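Local atomic coordinates of HIAXHD3 (Humicola insolens, PDB entry 3ZXK), a protein that removes arabinofuranose side chains, probably from xylan, as an exo-acting GH43 arabinofuranosidase into which endo-xylanase activity has been engineered. Residues A[67-72]-A[76-81]; A[250-253]-A[259-262]; A[331-336]-A[527-532]; A[165-170]-A[174-179]. All blocks are in the same frame, centred on the assembly; numbering follows the deposited sequence.

Interaction 1: residues A[67-72]-A[76-81]; sequences SNYDLP and PGAYVK
Tyr-69 lays one face of its ring over the methyl group of Ala-78. Its CB starts out pointing away from 76-81, but with CG anti to the carbonyl carbon (chi1 -68°) the ring swings back toward that segment. CG and CE2 are farther from Ala-78 CB, at 4.1 Å, whereas CD1 and CZ each come within 3.6 Å of Ala-78 CB and CE1 within 3.4 Å. The carbon stands 21° off the ring normal, a close CH-pi contact displaced toward the rim. At the tip, Tyr-69 OH meets Lys-81 CB at 3.4 Å and is hydrogen-bonded to Glu-104 and to the backbone N of Gly-82, which fixes the far end of the ring.

The lysine chain crosses the tyrosine at about a right angle and runs on extended to a bridging water. That water donates to Gly-77 O (2.7 Å) and accepts from Asn-68 ND2 (3.0 Å) and Lys-81 NZ (2.8 Å), joining the segments where no direct hydrogen bond does. Elsewhere in the contact, Leu-71 CD1 rests on Gly-77 CA at 4.0 Å.

A type II' turn, Pro-76 to Tyr-79, runs straight into a type II turn, Ala-78 to Lys-81, and these two overlapping turns belong to the connection between two blade sheets of the five-bladed GH43 beta-propeller, close to Trp-84 of the glycan pocket, whose NE1 bonds to Val-80 O.

Interaction 2: residues A[250-253]-A[259-262]; sequences GGIV and TWHY
Val-253 and His-261 form an antiparallel hydrogen-bonded pair in which each backbone N-H is taken by the partner's carbonyl. Val-253 N donates to His-261 O over 3.0 Å, and His-261 N returns the bond to Val-253 O over 2.9 Å. Both bonds bend to near 148° at the hydrogen. Each acceptor also receives a CA-H...O contact: Ile-252 CA lies 3.2 Å from His-261 O, and Trp-260 CA sits 3.4 Å from Val-253 O.

Next along, Ile-252 and Tyr-262 make a non-hydrogen-bonded pair, and the N-H of Ile-252 points away from 259-262 and is bonded to Tyr-197 OH. The two segments belong to a beta hairpin, strands 250-254 and 260-267, in one four-stranded blade of the GH43 propeller. Gly-251 is backbone-bonded to Val-263, while Trp-260 and Tyr-262 are backbone-bonded to Leu-280 and Ala-278 of strand 273-282.

On the face of Ile-252 and Tyr-262, Ile-252 sends its branches in two directions. CG2 meets Tyr-262 CD1 at 3.9 Å, while CD1 reaches Trp-260 CZ3 at 3.8 Å. The tyrosine edge reaches Gly-251 O, 3.3 Å from CD1, and its hydroxyl bonds to the backbone O of Gln-249, a residue of the glycan pocket. On the opposite face, Thr-259 OG1, which lies 25° out of the imidazole plane, accepts from His-261 NE2 (3.2 Å), and Asp-257 bonds to that same hydroxyl.

Interaction 3: residues A[331-336]-A[527-532]; sequences EHWEWN and KGFKMN
Trp-333 and Phe-529 carry this contact by themselves, meeting in a T-shaped pair with the edge of the indole toward the face of the phenyl. The tryptophan six-membered ring and the phenylalanine ring have centroids 5.3 Å apart, and their planes are turned 77° against each other. The touching corner of the indole is CZ2 and CH2: CZ2 approaches Phe-529 CB at 3.7 Å, with that methylene lying at the indole edge and near its plane, while CH2 comes equally close to Phe-529 CG, also 3.7 Å. The indole thus presses on the root of the phenyl group rather than on its distal end. Phe-529 points from strand 523-533 toward the tryptophan from its CB onward, and with CG anti to the backbone N (chi1 171°) it sets CB and CG against the indole edge.

The backbones themselves stay well apart, 10.8 Å from Trp-333 CA to Phe-529 CA, as befits residues that meet between the two sheets of the concanavalin A-like beta-sandwich. Strand 334-336 belongs to one sheet and strand 523-533 to the other. Within this interlayer, Trp-333 also packs against Leu-372 and Phe-385, and Phe-529 against Arg-374.

The one polar atom of the indole, NE1, two bonds from the touching CZ2, is hydrogen-bonded to Asp-322, which helps fix the indole's orientation. Just before Phe-529, Lys-527 and Gly-528 both face Arg-386 in a classic beta bulge.

Interaction 4: residues A[165-170]-A[174-179]; sequences VAQLSP and RQVRVQ
Ser-169 and Arg-174 grip each other at the closed end of the hairpin through two hydrogen bonds, one between backbones and one from backbone N to side-chain oxygen. Ser-169 N donates to Arg-174 O at 2.8 Å, and Arg-174 N donates to Ser-169 OG at 3.1 Å. A bend at chi3 (-53°) folds the arginine chain back, which brings one face of its guanidinium over Ser-169 CB, 3.5 Å from NH2. Val-176 adds its CG2, 3.7 Å from Ser-169 CA.

Beyond this end, Gln-167 O takes two N-H groups: a firm bond from Val-176 N (2.8 Å) and a weak one from Arg-177 N (3.4 Å). Val-176 and Arg-177 therefore both face Gln-167, a classic beta bulge that shifts the register by one residue. Gln-167 N donates to Arg-177 O at 2.8 Å. The regular pairing then resumes: Ala-166 CB meets Val-178 CG2 at 3.9 Å across a non-hydrogen-bonded pair, and Val-165 and Gln-179 exchange both backbone bonds.

In the second shell, Asp-171 holds the Ser-169 hydroxyl from within the turn. Tyr-141 and Asn-139 bond to Gln-175 OE1, while the Arg-177 guanidinium makes a cation-pi contact with Phe-225. On the far side of 163-168, strand 154-158 pairs through Ile-156 and Met-154. The arrangement is a bulged antiparallel hairpin that forms the last two strands, the fourth an edge strand, of a four-stranded blade in the GH43 beta-propeller.

Interactions 2 and 3 are buried, whereas interactions 1 and 4 are only partly so, with charged side chains at their margins. The hairpins of interactions 2 and 4 belong to different propeller sheets, their nearest atoms about 15 Å apart, and rest chiefly on backbone hydrogen bonds, regular in the first and bulged in the second. Interaction 3, by contrast, is apolar, centred on an edge-to-face aromatic pair, and joins opposed sheets of the sandwich. Interaction 1 uses a ring face and a water instead of strand pairing. Interactions 1 and 3 are the only pair that touch: Tyr-79 OH lies 2.9 Å from Asn-336 ND2, a probable hydrogen bond linking the propeller and the sandwich.

Interaction 1: residues A[67-72]-A[76-81]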
loop_
_atom_site.group_PDB
_atom_site.type_symbol
_atom_site.label_atom_id
_atom_site.label_comp_id
_atom_site.label_asym_id
_atom_site.label_seq_id
_atom_site.Cartn_x
_atom_site.Cartn_y
_atom_site.Cartn_z
ATOM N N SER A 67 -0.949 18.853 -10.195
ATOM C CA SER A 67 -2.056 18.590 -11.115
ATOM C C SER A 67 -1.927 17.249 -11.847
ATOM O O SER A 67 -2.924 16.682 -12.255
ATOM C CB SER A 67 -2.222 19.737 -12.110
ATOM O OG SER A 67 -1.006 20.002 -12.784
ATOM N N ASN A 68 -0.708 16.702 -11.961
ATOM C CA ASN A 68 -0.588 15.413 -12.649
ATOM C C ASN A 68 -1.187 14.265 -11.838
ATOM O O ASN A 68 -1.457 13.220 -12.393
ATOM C CB ASN A 68 0.867 15.095 -13.027
ATOM C CG ASN A 68 1.330 15.816 -14.296
ATOM O OD1 ASN A 68 0.526 16.292 -15.131
ATOM N ND2 ASN A 68 2.640 15.885 -14.458
ATOM N N TYR A 69 -1.388 14.466 -10.535
ATOM C CA TYR A 69 -2.039 13.453 -9.707
ATOM C C TYR A 69 -3.526 13.284 -10.001
ATOM O O TYR A 69 -4.119 12.336 -9.510
ATOM C CB TYR A 69 -1.763 13.715 -8.200
ATOM C CG TYR A 69 -0.300 13.459 -7.945
ATOM C CD1 TYR A 69 0.174 12.182 -7.659
ATOM C CD2 TYR A 69 0.644 14.494 -8.117
ATOM C CE1 TYR A 69 1.535 11.949 -7.522
ATOM C CE2 TYR A 69 2.016 14.262 -7.982
ATOM C CZ TYR A 69 2.452 12.987 -7.671
ATOM O OH TYR A 69 3.792 12.754 -7.550
ATOM N N ASP A 70 -4.112 14.163 -10.817
ATOM C CA ASP A 70 -5.489 14.023 -11.299
ATOM C C ASP A 70 -5.557 13.338 -12.674
ATOM O O ASP A 70 -6.646 13.255 -13.251
ATOM C CB ASP A 70 -6.168 15.405 -11.374
ATOM C CG ASP A 70 -6.225 16.134 -10.022
ATOM O OD1 ASP A 70 -6.154 15.514 -8.915
ATOM O OD2 ASP A 70 -6.398 17.376 -10.057
ATOM N N LEU A 71 -4.412 12.834 -13.182
ATOM C CA LEU A 71 -4.326 12.095 -14.461
ATOM C C LEU A 71 -5.070 12.868 -15.569
ATOM O O LEU A 71 -6.062 12.390 -16.136
ATOM C CB LEU A 71 -4.845 10.650 -14.295
ATOM C CG LEU A 71 -4.622 9.628 -15.417
ATOM C CD1 LEU A 71 -3.130 9.403 -15.703
ATOM C CD2 LEU A 71 -5.274 8.317 -15.006
ATOM N N PRO A 72 -4.595 14.086 -15.864
ATOM C CA PRO A 72 -5.336 14.952 -16.772
ATOM C C PRO A 72 -5.194 14.592 -18.256
ATOM O O PRO A 72 -6.063 14.960 -19.069
ATOM C CB PRO A 72 -4.719 16.328 -16.518
ATOM C CG PRO A 72 -3.328 16.038 -16.018
ATOM C CD PRO A 72 -3.478 14.796 -15.207
ATOM N N PRO A 76 2.528 9.749 -19.030
ATOM C CA PRO A 76 2.894 8.978 -17.831
ATOM C C PRO A 76 2.220 9.405 -16.539
ATOM O O PRO A 76 2.521 8.848 -15.475
ATOM C CB PRO A 76 4.422 9.175 -17.774
ATOM C CG PRO A 76 4.631 10.523 -18.338
ATOM C CD PRO A 76 3.604 10.686 -19.432
ATOM N N GLY A 77 1.272 10.332 -16.620
ATOM C CA GLY A 77 0.561 10.811 -15.433
ATOM C C GLY A 77 1.517 11.114 -14.301
ATOM O O GLY A 77 2.484 11.853 -14.496
ATOM N N ALA A 78 1.248 10.531 -13.132
ATOM C CA ALA A 78 2.204 10.534 -12.021
ATOM C C ALA A 78 2.505 9.087 -11.609
ATOM O O ALA A 78 2.818 8.808 -10.452
ATOM C CB ALA A 78 1.667 11.338 -10.829
ATOM N N TYR A 79 2.390 8.163 -12.559
ATOM C CA TYR A 79 2.728 6.768 -12.296
ATOM C C TYR A 79 4.091 6.627 -11.628
ATOM O O TYR A 79 5.094 7.143 -12.140
ATOM C CB TYR A 79 2.674 5.912 -13.567
ATOM C CG TYR A 79 1.286 5.554 -13.988
ATOM C CD1 TYR A 79 0.551 4.579 -13.285
ATOM C CD2 TYR A 79 0.702 6.169 -15.088
ATOM C CE1 TYR A 79 -0.740 4.227 -13.696
ATOM C CE2 TYR A 79 -0.604 5.853 -15.490
ATOM C CZ TYR A 79 -1.306 4.873 -14.814
ATOM O OH TYR A 79 -2.587 4.567 -15.215
ATOM N N VAL A 80 4.116 5.889 -10.508
ATOM C CA VAL A 80 5.352 5.522 -9.786
ATOM C C VAL A 80 6.031 6.761 -9.167
ATOM O O VAL A 80 7.177 6.702 -8.730
ATOM C CB VAL A 80 6.329 4.613 -10.604
ATOM C CG1 VAL A 80 7.241 3.814 -9.681
ATOM C CG2 VAL A 80 5.582 3.685 -11.525
ATOM N N LYS A 81 5.319 7.875 -9.129
ATOM C CA LYS A 81 5.752 9.034 -8.361
ATOM C C LYS A 81 5.002 9.021 -7.034
ATOM O O LYS A 81 4.935 7.981 -6.389
ATOM C CB LYS A 81 5.607 10.329 -9.175
ATOM C CG LYS A 81 6.491 10.327 -10.439
ATOM C CD LYS A 81 6.359 11.633 -11.188
ATOM C CE LYS A 81 7.274 11.682 -12.392
ATOM N NZ LYS A 81 6.938 12.835 -13.279
HETATM O O HOH W 1 4.272 13.628 -13.430
#

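Interaction 2: residues A[250-253]-A[259-262]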
loop_
_atom_site.group_PDB
_atom_site.type_symbol
_atom_site.label_atom_id
_atom_site.label_comp_id
_atom_site.label_asym_id
_atom_site.label_seq_id
_atom_site.Cartn_x
_atom_site.Cartn_y
_atom_site.Cartn_z
ATOM N N GLY A 250 11.759 -1.274 6.859
ATOM C CA GLY A 250 10.846 -1.455 8.001
ATOM C C GLY A 250 11.331 -0.705 9.237
ATOM O O GLY A 250 12.099 0.262 9.144
ATOM N N GLY A 251 10.911 -1.165 10.407
ATOM C CA GLY A 251 11.266 -0.464 11.639
ATOM C C GLY A 251 11.093 -1.348 12.842
ATOM O O GLY A 251 10.699 -2.513 12.732
ATOM N N ILE A 252 11.395 -0.775 13.998
ATOM C CA ILE A 252 11.323 -1.535 15.237
ATOM C C ILE A 252 10.296 -0.912 16.169
ATOM O O ILE A 252 10.013 0.285 16.086
ATOM C CB ILE A 252 12.699 -1.675 15.930
ATOM C CG1 ILE A 252 13.297 -0.304 16.284
ATOM C CG2 ILE A 252 13.647 -2.487 15.025
ATOM C CD1 ILE A 252 14.489 -0.382 17.229
ATOM N N VAL A 253 9.739 -1.722 17.073
ATOM C CA VAL A 253 8.640 -1.274 17.915
ATOM C C VAL A 253 8.612 -2.106 19.191
ATOM O O VAL A 253 8.963 -3.300 19.167
ATOM C CB VAL A 253 7.292 -1.307 17.168
ATOM C CG1 VAL A 253 6.912 -2.739 16.709
ATOM C CG2 VAL A 253 6.197 -0.702 18.038
ATOM N N THR A 259 9.217 -5.797 25.338
ATOM C CA THR A 259 10.014 -6.543 24.372
ATOM C C THR A 259 9.906 -5.865 23.018
ATOM O O THR A 259 8.825 -5.391 22.627
ATOM C CB THR A 259 9.544 -8.006 24.214
ATOM O OG1 THR A 259 8.161 -8.027 23.813
ATOM C CG2 THR A 259 9.729 -8.787 25.506
ATOM N N TRP A 260 11.016 -5.837 22.297
ATOM C CA TRP A 260 11.079 -5.192 20.996
ATOM C C TRP A 260 11.002 -6.160 19.848
ATOM O O TRP A 260 11.374 -7.317 19.976
ATOM C CB TRP A 260 12.362 -4.391 20.890
ATOM C CG TRP A 260 12.313 -3.130 21.693
ATOM C CD1 TRP A 260 12.437 -2.972 23.081
ATOM C CD2 TRP A 260 12.081 -1.799 21.166
ATOM N NE1 TRP A 260 12.335 -1.656 23.413
ATOM C CE2 TRP A 260 12.102 -0.895 22.318
ATOM C CE3 TRP A 260 11.870 -1.279 19.894
ATOM C CZ2 TRP A 260 11.927 0.476 22.182
ATOM C CZ3 TRP A 260 11.689 0.103 19.758
ATOM C CH2 TRP A 260 11.721 0.960 20.884
ATOM N N HIS A 261 10.504 -5.679 18.717
ATOM C CA HIS A 261 10.301 -6.499 17.519
ATOM C C HIS A 261 10.740 -5.736 16.295
ATOM O O HIS A 261 10.594 -4.503 16.219
ATOM C CB HIS A 261 8.832 -6.900 17.437
ATOM C CG HIS A 261 8.383 -7.698 18.631
ATOM N ND1 HIS A 261 8.415 -9.045 18.655
ATOM C CD2 HIS A 261 7.982 -7.285 19.904
ATOM C CE1 HIS A 261 8.009 -9.483 19.874
ATOM N NE2 HIS A 261 7.748 -8.402 20.640
ATOM N N TYR A 262 11.285 -6.453 15.319
ATOM C CA TYR A 262 11.692 -5.826 14.051
ATOM C C TYR A 262 10.625 -6.227 13.007
ATOM O O TYR A 262 10.356 -7.436 12.795
ATOM C CB TYR A 262 13.121 -6.266 13.668
ATOM C CG TYR A 262 13.617 -5.755 12.328
ATOM C CD1 TYR A 262 13.166 -4.534 11.796
ATOM C CD2 TYR A 262 14.527 -6.502 11.571
ATOM C CE1 TYR A 262 13.614 -4.071 10.570
ATOM C CE2 TYR A 262 14.961 -6.061 10.350
ATOM C CZ TYR A 262 14.494 -4.869 9.838
ATOM O OH TYR A 262 14.962 -4.471 8.602
#

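Interaction 3: residues A[331-336]-A[527-532]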
loop_
_atom_site.group_PDB
_atom_site.type_symbol
_atom_site.label_atom_id
_atom_site.label_comp_id
_atom_site.label_asym_id
_atom_site.label_seq_id
_atom_site.Cartn_x
_atom_site.Cartn_y
_atom_site.Cartn_z
ATOM N N GLU A 331 -11.667 0.770 3.793
ATOM C CA GLU A 331 -10.281 1.205 3.784
ATOM C C GLU A 331 -9.451 0.384 2.807
ATOM O O GLU A 331 -8.286 0.680 2.587
ATOM C CB GLU A 331 -9.723 1.109 5.211
ATOM C CG GLU A 331 -10.267 2.186 6.142
ATOM C CD GLU A 331 -9.903 3.573 5.625
ATOM O OE1 GLU A 331 -8.712 3.781 5.266
ATOM O OE2 GLU A 331 -10.794 4.460 5.562
ATOM N N HIS A 332 -10.061 -0.620 2.178
ATOM C CA HIS A 332 -9.319 -1.452 1.210
ATOM C C HIS A 332 -9.195 -0.846 -0.181
ATOM O O HIS A 332 -8.323 -1.250 -0.963
ATOM C CB HIS A 332 -9.964 -2.832 1.082
ATOM C CG HIS A 332 -9.992 -3.597 2.363
ATOM N ND1 HIS A 332 -8.917 -4.253 2.844
ATOM C CD2 HIS A 332 -11.005 -3.761 3.296
ATOM C CE1 HIS A 332 -9.220 -4.794 4.024
ATOM N NE2 HIS A 332 -10.500 -4.489 4.306
ATOM N N TRP A 333 -10.037 0.125 -0.518
ATOM C CA TRP A 333 -10.070 0.646 -1.891
ATOM C C TRP A 333 -9.242 1.870 -2.071
ATOM O O TRP A 333 -9.212 2.764 -1.196
ATOM C CB TRP A 333 -11.487 0.998 -2.272
ATOM C CG TRP A 333 -12.422 -0.169 -2.302
ATOM C CD1 TRP A 333 -13.428 -0.480 -1.386
ATOM C CD2 TRP A 333 -12.517 -1.178 -3.348
ATOM N NE1 TRP A 333 -14.114 -1.615 -1.788
ATOM C CE2 TRP A 333 -13.594 -2.084 -2.958
ATOM C CE3 TRP A 333 -11.821 -1.430 -4.518
ATOM C CZ2 TRP A 333 -13.965 -3.177 -3.748
ATOM C CZ3 TRP A 333 -12.198 -2.526 -5.306
ATOM C CH2 TRP A 333 -13.249 -3.381 -4.921
ATOM N N GLU A 334 -8.567 1.916 -3.222
ATOM C CA GLU A 334 -7.819 3.102 -3.643
ATOM C C GLU A 334 -7.932 3.271 -5.135
ATOM O O GLU A 334 -7.818 2.296 -5.900
ATOM C CB GLU A 334 -6.321 2.981 -3.285
ATOM C CG GLU A 334 -5.989 2.962 -1.784
ATOM C CD GLU A 334 -4.638 2.374 -1.418
ATOM O OE1 GLU A 334 -3.792 2.071 -2.301
ATOM O OE2 GLU A 334 -4.392 2.214 -0.199
ATOM N N TRP A 335 -8.151 4.500 -5.568
ATOM C CA TRP A 335 -8.219 4.791 -6.989
ATOM C C TRP A 335 -6.841 4.843 -7.603
ATOM O O TRP A 335 -5.881 5.146 -6.905
ATOM C CB TRP A 335 -8.846 6.151 -7.187
ATOM C CG TRP A 335 -10.232 6.325 -6.651
ATOM C CD1 TRP A 335 -10.612 6.935 -5.465
ATOM C CD2 TRP A 335 -11.471 5.975 -7.338
ATOM N NE1 TRP A 335 -11.987 6.940 -5.347
ATOM C CE2 TRP A 335 -12.556 6.372 -6.440
ATOM C CE3 TRP A 335 -11.781 5.332 -8.548
ATOM C CZ2 TRP A 335 -13.887 6.190 -6.776
ATOM C CZ3 TRP A 335 -13.128 5.143 -8.874
ATOM C CH2 TRP A 335 -14.159 5.569 -8.001
ATOM N N ASN A 336 -6.731 4.551 -8.903
ATOM C CA ASN A 336 -5.509 4.819 -9.666
ATOM C C ASN A 336 -5.475 6.323 -10.001
ATOM O O ASN A 336 -6.259 6.784 -10.817
ATOM C CB ASN A 336 -5.501 3.969 -10.941
ATOM C CG ASN A 336 -4.415 4.403 -11.901
ATOM O OD1 ASN A 336 -3.357 4.853 -11.467
ATOM N ND2 ASN A 336 -4.675 4.303 -13.194
ATOM N N LYS A 527 -22.108 -3.593 -8.125
ATOM C CA LYS A 527 -22.965 -4.014 -7.033
ATOM C C LYS A 527 -22.178 -4.599 -5.889
ATOM O O LYS A 527 -22.566 -4.455 -4.738
ATOM C CB LYS A 527 -23.992 -5.040 -7.485
ATOM C CG LYS A 527 -24.903 -4.562 -8.609
ATOM C CD LYS A 527 -25.971 -5.621 -8.793
ATOM C CE LYS A 527 -26.444 -5.690 -10.220
ATOM N NZ LYS A 527 -27.278 -6.913 -10.364
ATOM N N GLY A 528 -21.055 -5.243 -6.167
ATOM C CA GLY A 528 -20.354 -5.918 -5.100
ATOM C C GLY A 528 -18.988 -6.391 -5.521
ATOM O O GLY A 528 -18.678 -6.512 -6.700
ATOM N N PHE A 529 -18.179 -6.700 -4.516
ATOM C CA PHE A 529 -16.865 -7.303 -4.732
ATOM C C PHE A 529 -16.669 -8.324 -3.613
ATOM O O PHE A 529 -16.985 -8.057 -2.442
ATOM C CB PHE A 529 -15.720 -6.285 -4.630
ATOM C CG PHE A 529 -14.343 -6.944 -4.644
ATOM C CD1 PHE A 529 -13.728 -7.333 -5.852
ATOM C CD2 PHE A 529 -13.712 -7.272 -3.453
ATOM C CE1 PHE A 529 -12.457 -7.953 -5.850
ATOM C CE2 PHE A 529 -12.459 -7.915 -3.455
ATOM C CZ PHE A 529 -11.846 -8.272 -4.645
ATOM N N LYS A 530 -16.073 -9.458 -3.952
ATOM C CA LYS A 530 -15.680 -10.452 -2.953
ATOM C C LYS A 530 -14.317 -11.024 -3.324
ATOM O O LYS A 530 -14.107 -11.372 -4.490
ATOM C CB LYS A 530 -16.736 -11.595 -2.898
ATOM C CG LYS A 530 -16.372 -12.733 -1.969
ATOM C CD LYS A 530 -16.647 -12.357 -0.520
ATOM C CE LYS A 530 -16.541 -13.555 0.442
ATOM N NZ LYS A 530 -15.140 -14.103 0.460
ATOM N N MET A 531 -13.409 -11.118 -2.351
ATOM C CA MET A 531 -12.156 -11.836 -2.533
ATOM C C MET A 531 -12.210 -13.140 -1.754
ATOM O O MET A 531 -12.569 -13.155 -0.569
ATOM C CB MET A 531 -10.973 -11.006 -2.043
ATOM C CG MET A 531 -9.616 -11.675 -2.263
ATOM S SD MET A 531 -8.200 -10.598 -1.949
ATOM C CE MET A 531 -8.385 -10.299 -0.194
ATOM N N ASN A 532 -11.867 -14.226 -2.438
ATOM C CA ASN A 532 -11.823 -15.560 -1.836
ATOM C C ASN A 532 -10.388 -16.035 -1.905
ATOM O O ASN A 532 -9.739 -15.906 -2.943
ATOM C CB ASN A 532 -12.654 -16.517 -2.686
ATOM C CG ASN A 532 -14.113 -16.142 -2.713
ATOM O OD1 ASN A 532 -14.692 -15.830 -1.670
ATOM N ND2 ASN A 532 -14.730 -16.186 -3.908
#

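Interaction 4: residues A[165-170]-A[174-179]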
loop_
_atom_site.group_PDB
_atom_site.type_symbol
_atom_site.label_atom_id
_atom_site.label_comp_id
_atom_site.label_asym_id
_atom_site.label_seq_id
_atom_site.Cartn_x
_atom_site.Cartn_y
_atom_site.Cartn_z
ATOM N N VAL A 165 19.884 14.871 9.591
ATOM C CA VAL A 165 18.826 15.034 10.581
ATOM C C VAL A 165 18.398 16.487 10.630
ATOM O O VAL A 165 19.211 17.389 10.882
ATOM C CB VAL A 165 19.260 14.556 11.994
ATOM C CG1 VAL A 165 18.253 14.984 13.084
ATOM C CG2 VAL A 165 19.496 13.055 12.010
ATOM N N ALA A 166 17.108 16.704 10.407
ATOM C CA ALA A 166 16.491 18.017 10.547
ATOM C C ALA A 166 15.771 18.125 11.883
ATOM O O ALA A 166 15.166 17.146 12.377
ATOM C CB ALA A 166 15.463 18.256 9.443
ATOM N N GLN A 167 15.854 19.308 12.477
ATOM C CA GLN A 167 15.037 19.662 13.622
ATOM C C GLN A 167 13.880 20.520 13.125
ATOM O O GLN A 167 14.098 21.443 12.340
ATOM C CB GLN A 167 15.863 20.444 14.634
ATOM C CG GLN A 167 15.072 20.761 15.888
ATOM C CD GLN A 167 15.852 21.548 16.925
ATOM O OE1 GLN A 167 17.058 21.388 17.065
ATOM N NE2 GLN A 167 15.155 22.369 17.684
ATOM N N LEU A 168 12.662 20.192 13.545
ATOM C CA LEU A 168 11.502 20.995 13.178
ATOM C C LEU A 168 11.106 21.989 14.252
ATOM O O LEU A 168 11.546 21.894 15.392
ATOM C CB LEU A 168 10.318 20.078 12.888
ATOM C CG LEU A 168 10.595 18.904 11.959
ATOM C CD1 LEU A 168 9.264 18.263 11.682
ATOM C CD2 LEU A 168 11.240 19.359 10.659
ATOM N N SER A 169 10.290 22.964 13.848
ATOM C CA SER A 169 9.759 23.932 14.785
ATOM C C SER A 169 8.804 23.237 15.787
ATOM O O SER A 169 8.341 22.104 15.552
ATOM C CB SER A 169 9.013 25.033 14.021
ATOM O OG SER A 169 7.990 24.469 13.226
ATOM N N PRO A 170 8.507 23.909 16.907
ATOM C CA PRO A 170 7.627 23.259 17.881
ATOM C C PRO A 170 6.299 22.743 17.297
ATOM O O PRO A 170 5.821 21.683 17.734
ATOM C CB PRO A 170 7.421 24.354 18.938
ATOM C CG PRO A 170 8.713 25.130 18.903
ATOM C CD PRO A 170 9.182 25.098 17.473
ATOM N N ARG A 174 7.811 23.799 10.166
ATOM C CA ARG A 174 8.949 24.436 9.545
ATOM C C ARG A 174 10.232 23.700 9.925
ATOM O O ARG A 174 10.348 23.137 11.016
ATOM C CB ARG A 174 9.092 25.876 10.048
ATOM C CG ARG A 174 7.945 26.797 9.640
ATOM C CD ARG A 174 8.123 28.205 10.216
ATOM N NE ARG A 174 8.339 28.231 11.672
ATOM C CZ ARG A 174 9.522 28.435 12.264
ATOM N NH1 ARG A 174 10.628 28.639 11.548
ATOM N NH2 ARG A 174 9.609 28.438 13.584
ATOM N N GLN A 175 11.216 23.762 9.040
ATOM C CA GLN A 175 12.549 23.310 9.409
ATOM C C GLN A 175 13.278 24.402 10.195
ATOM O O GLN A 175 13.325 25.559 9.751
ATOM C CB GLN A 175 13.298 23.003 8.139
ATOM C CG GLN A 175 14.715 22.533 8.321
ATOM C CD GLN A 175 15.350 22.214 6.988
ATOM O OE1 GLN A 175 15.031 21.207 6.354
ATOM N NE2 GLN A 175 16.224 23.097 6.538
ATOM N N VAL A 176 13.888 24.039 11.326
ATOM C CA VAL A 176 14.632 25.007 12.152
ATOM C C VAL A 176 16.143 24.878 11.892
ATOM O O VAL A 176 16.885 25.870 11.844
ATOM C CB VAL A 176 14.286 24.865 13.670
ATOM C CG1 VAL A 176 15.406 25.377 14.585
ATOM C CG2 VAL A 176 12.965 25.563 13.973
ATOM N N ARG A 177 16.596 23.641 11.724
ATOM C CA ARG A 177 18.019 23.350 11.596
ATOM C C ARG A 177 18.206 22.010 10.879
ATOM O O ARG A 177 17.355 21.136 11.029
ATOM C CB ARG A 177 18.629 23.263 13.002
ATOM C CG ARG A 177 20.068 22.837 13.010
ATOM C CD ARG A 177 20.656 22.814 14.406
ATOM N NE ARG A 177 21.902 22.053 14.385
ATOM C CZ ARG A 177 22.592 21.687 15.463
ATOM N NH1 ARG A 177 22.170 22.012 16.680
ATOM N NH2 ARG A 177 23.713 20.993 15.315
ATOM N N VAL A 178 19.283 21.861 10.089
ATOM C CA VAL A 178 19.677 20.532 9.569
ATOM C C VAL A 178 21.143 20.249 9.877
ATOM O O VAL A 178 22.004 21.119 9.696
ATOM C CB VAL A 178 19.444 20.351 8.044
ATOM C CG1 VAL A 178 19.819 18.927 7.599
ATOM C CG2 VAL A 178 17.998 20.598 7.687
ATOM N N GLN A 179 21.419 19.046 10.384
ATOM C CA GLN A 179 22.801 18.548 10.395
ATOM C C GLN A 179 22.969 17.593 9.213
ATOM O O GLN A 179 22.304 16.554 9.137
ATOM C CB GLN A 179 23.166 17.850 11.720
ATOM C CG GLN A 179 24.608 17.359 11.761
ATOM C CD GLN A 179 25.602 18.496 11.908
ATOM O OE1 GLN A 179 25.283 19.550 12.486
ATOM N NE2 GLN A 179 26.813 18.298 11.389
#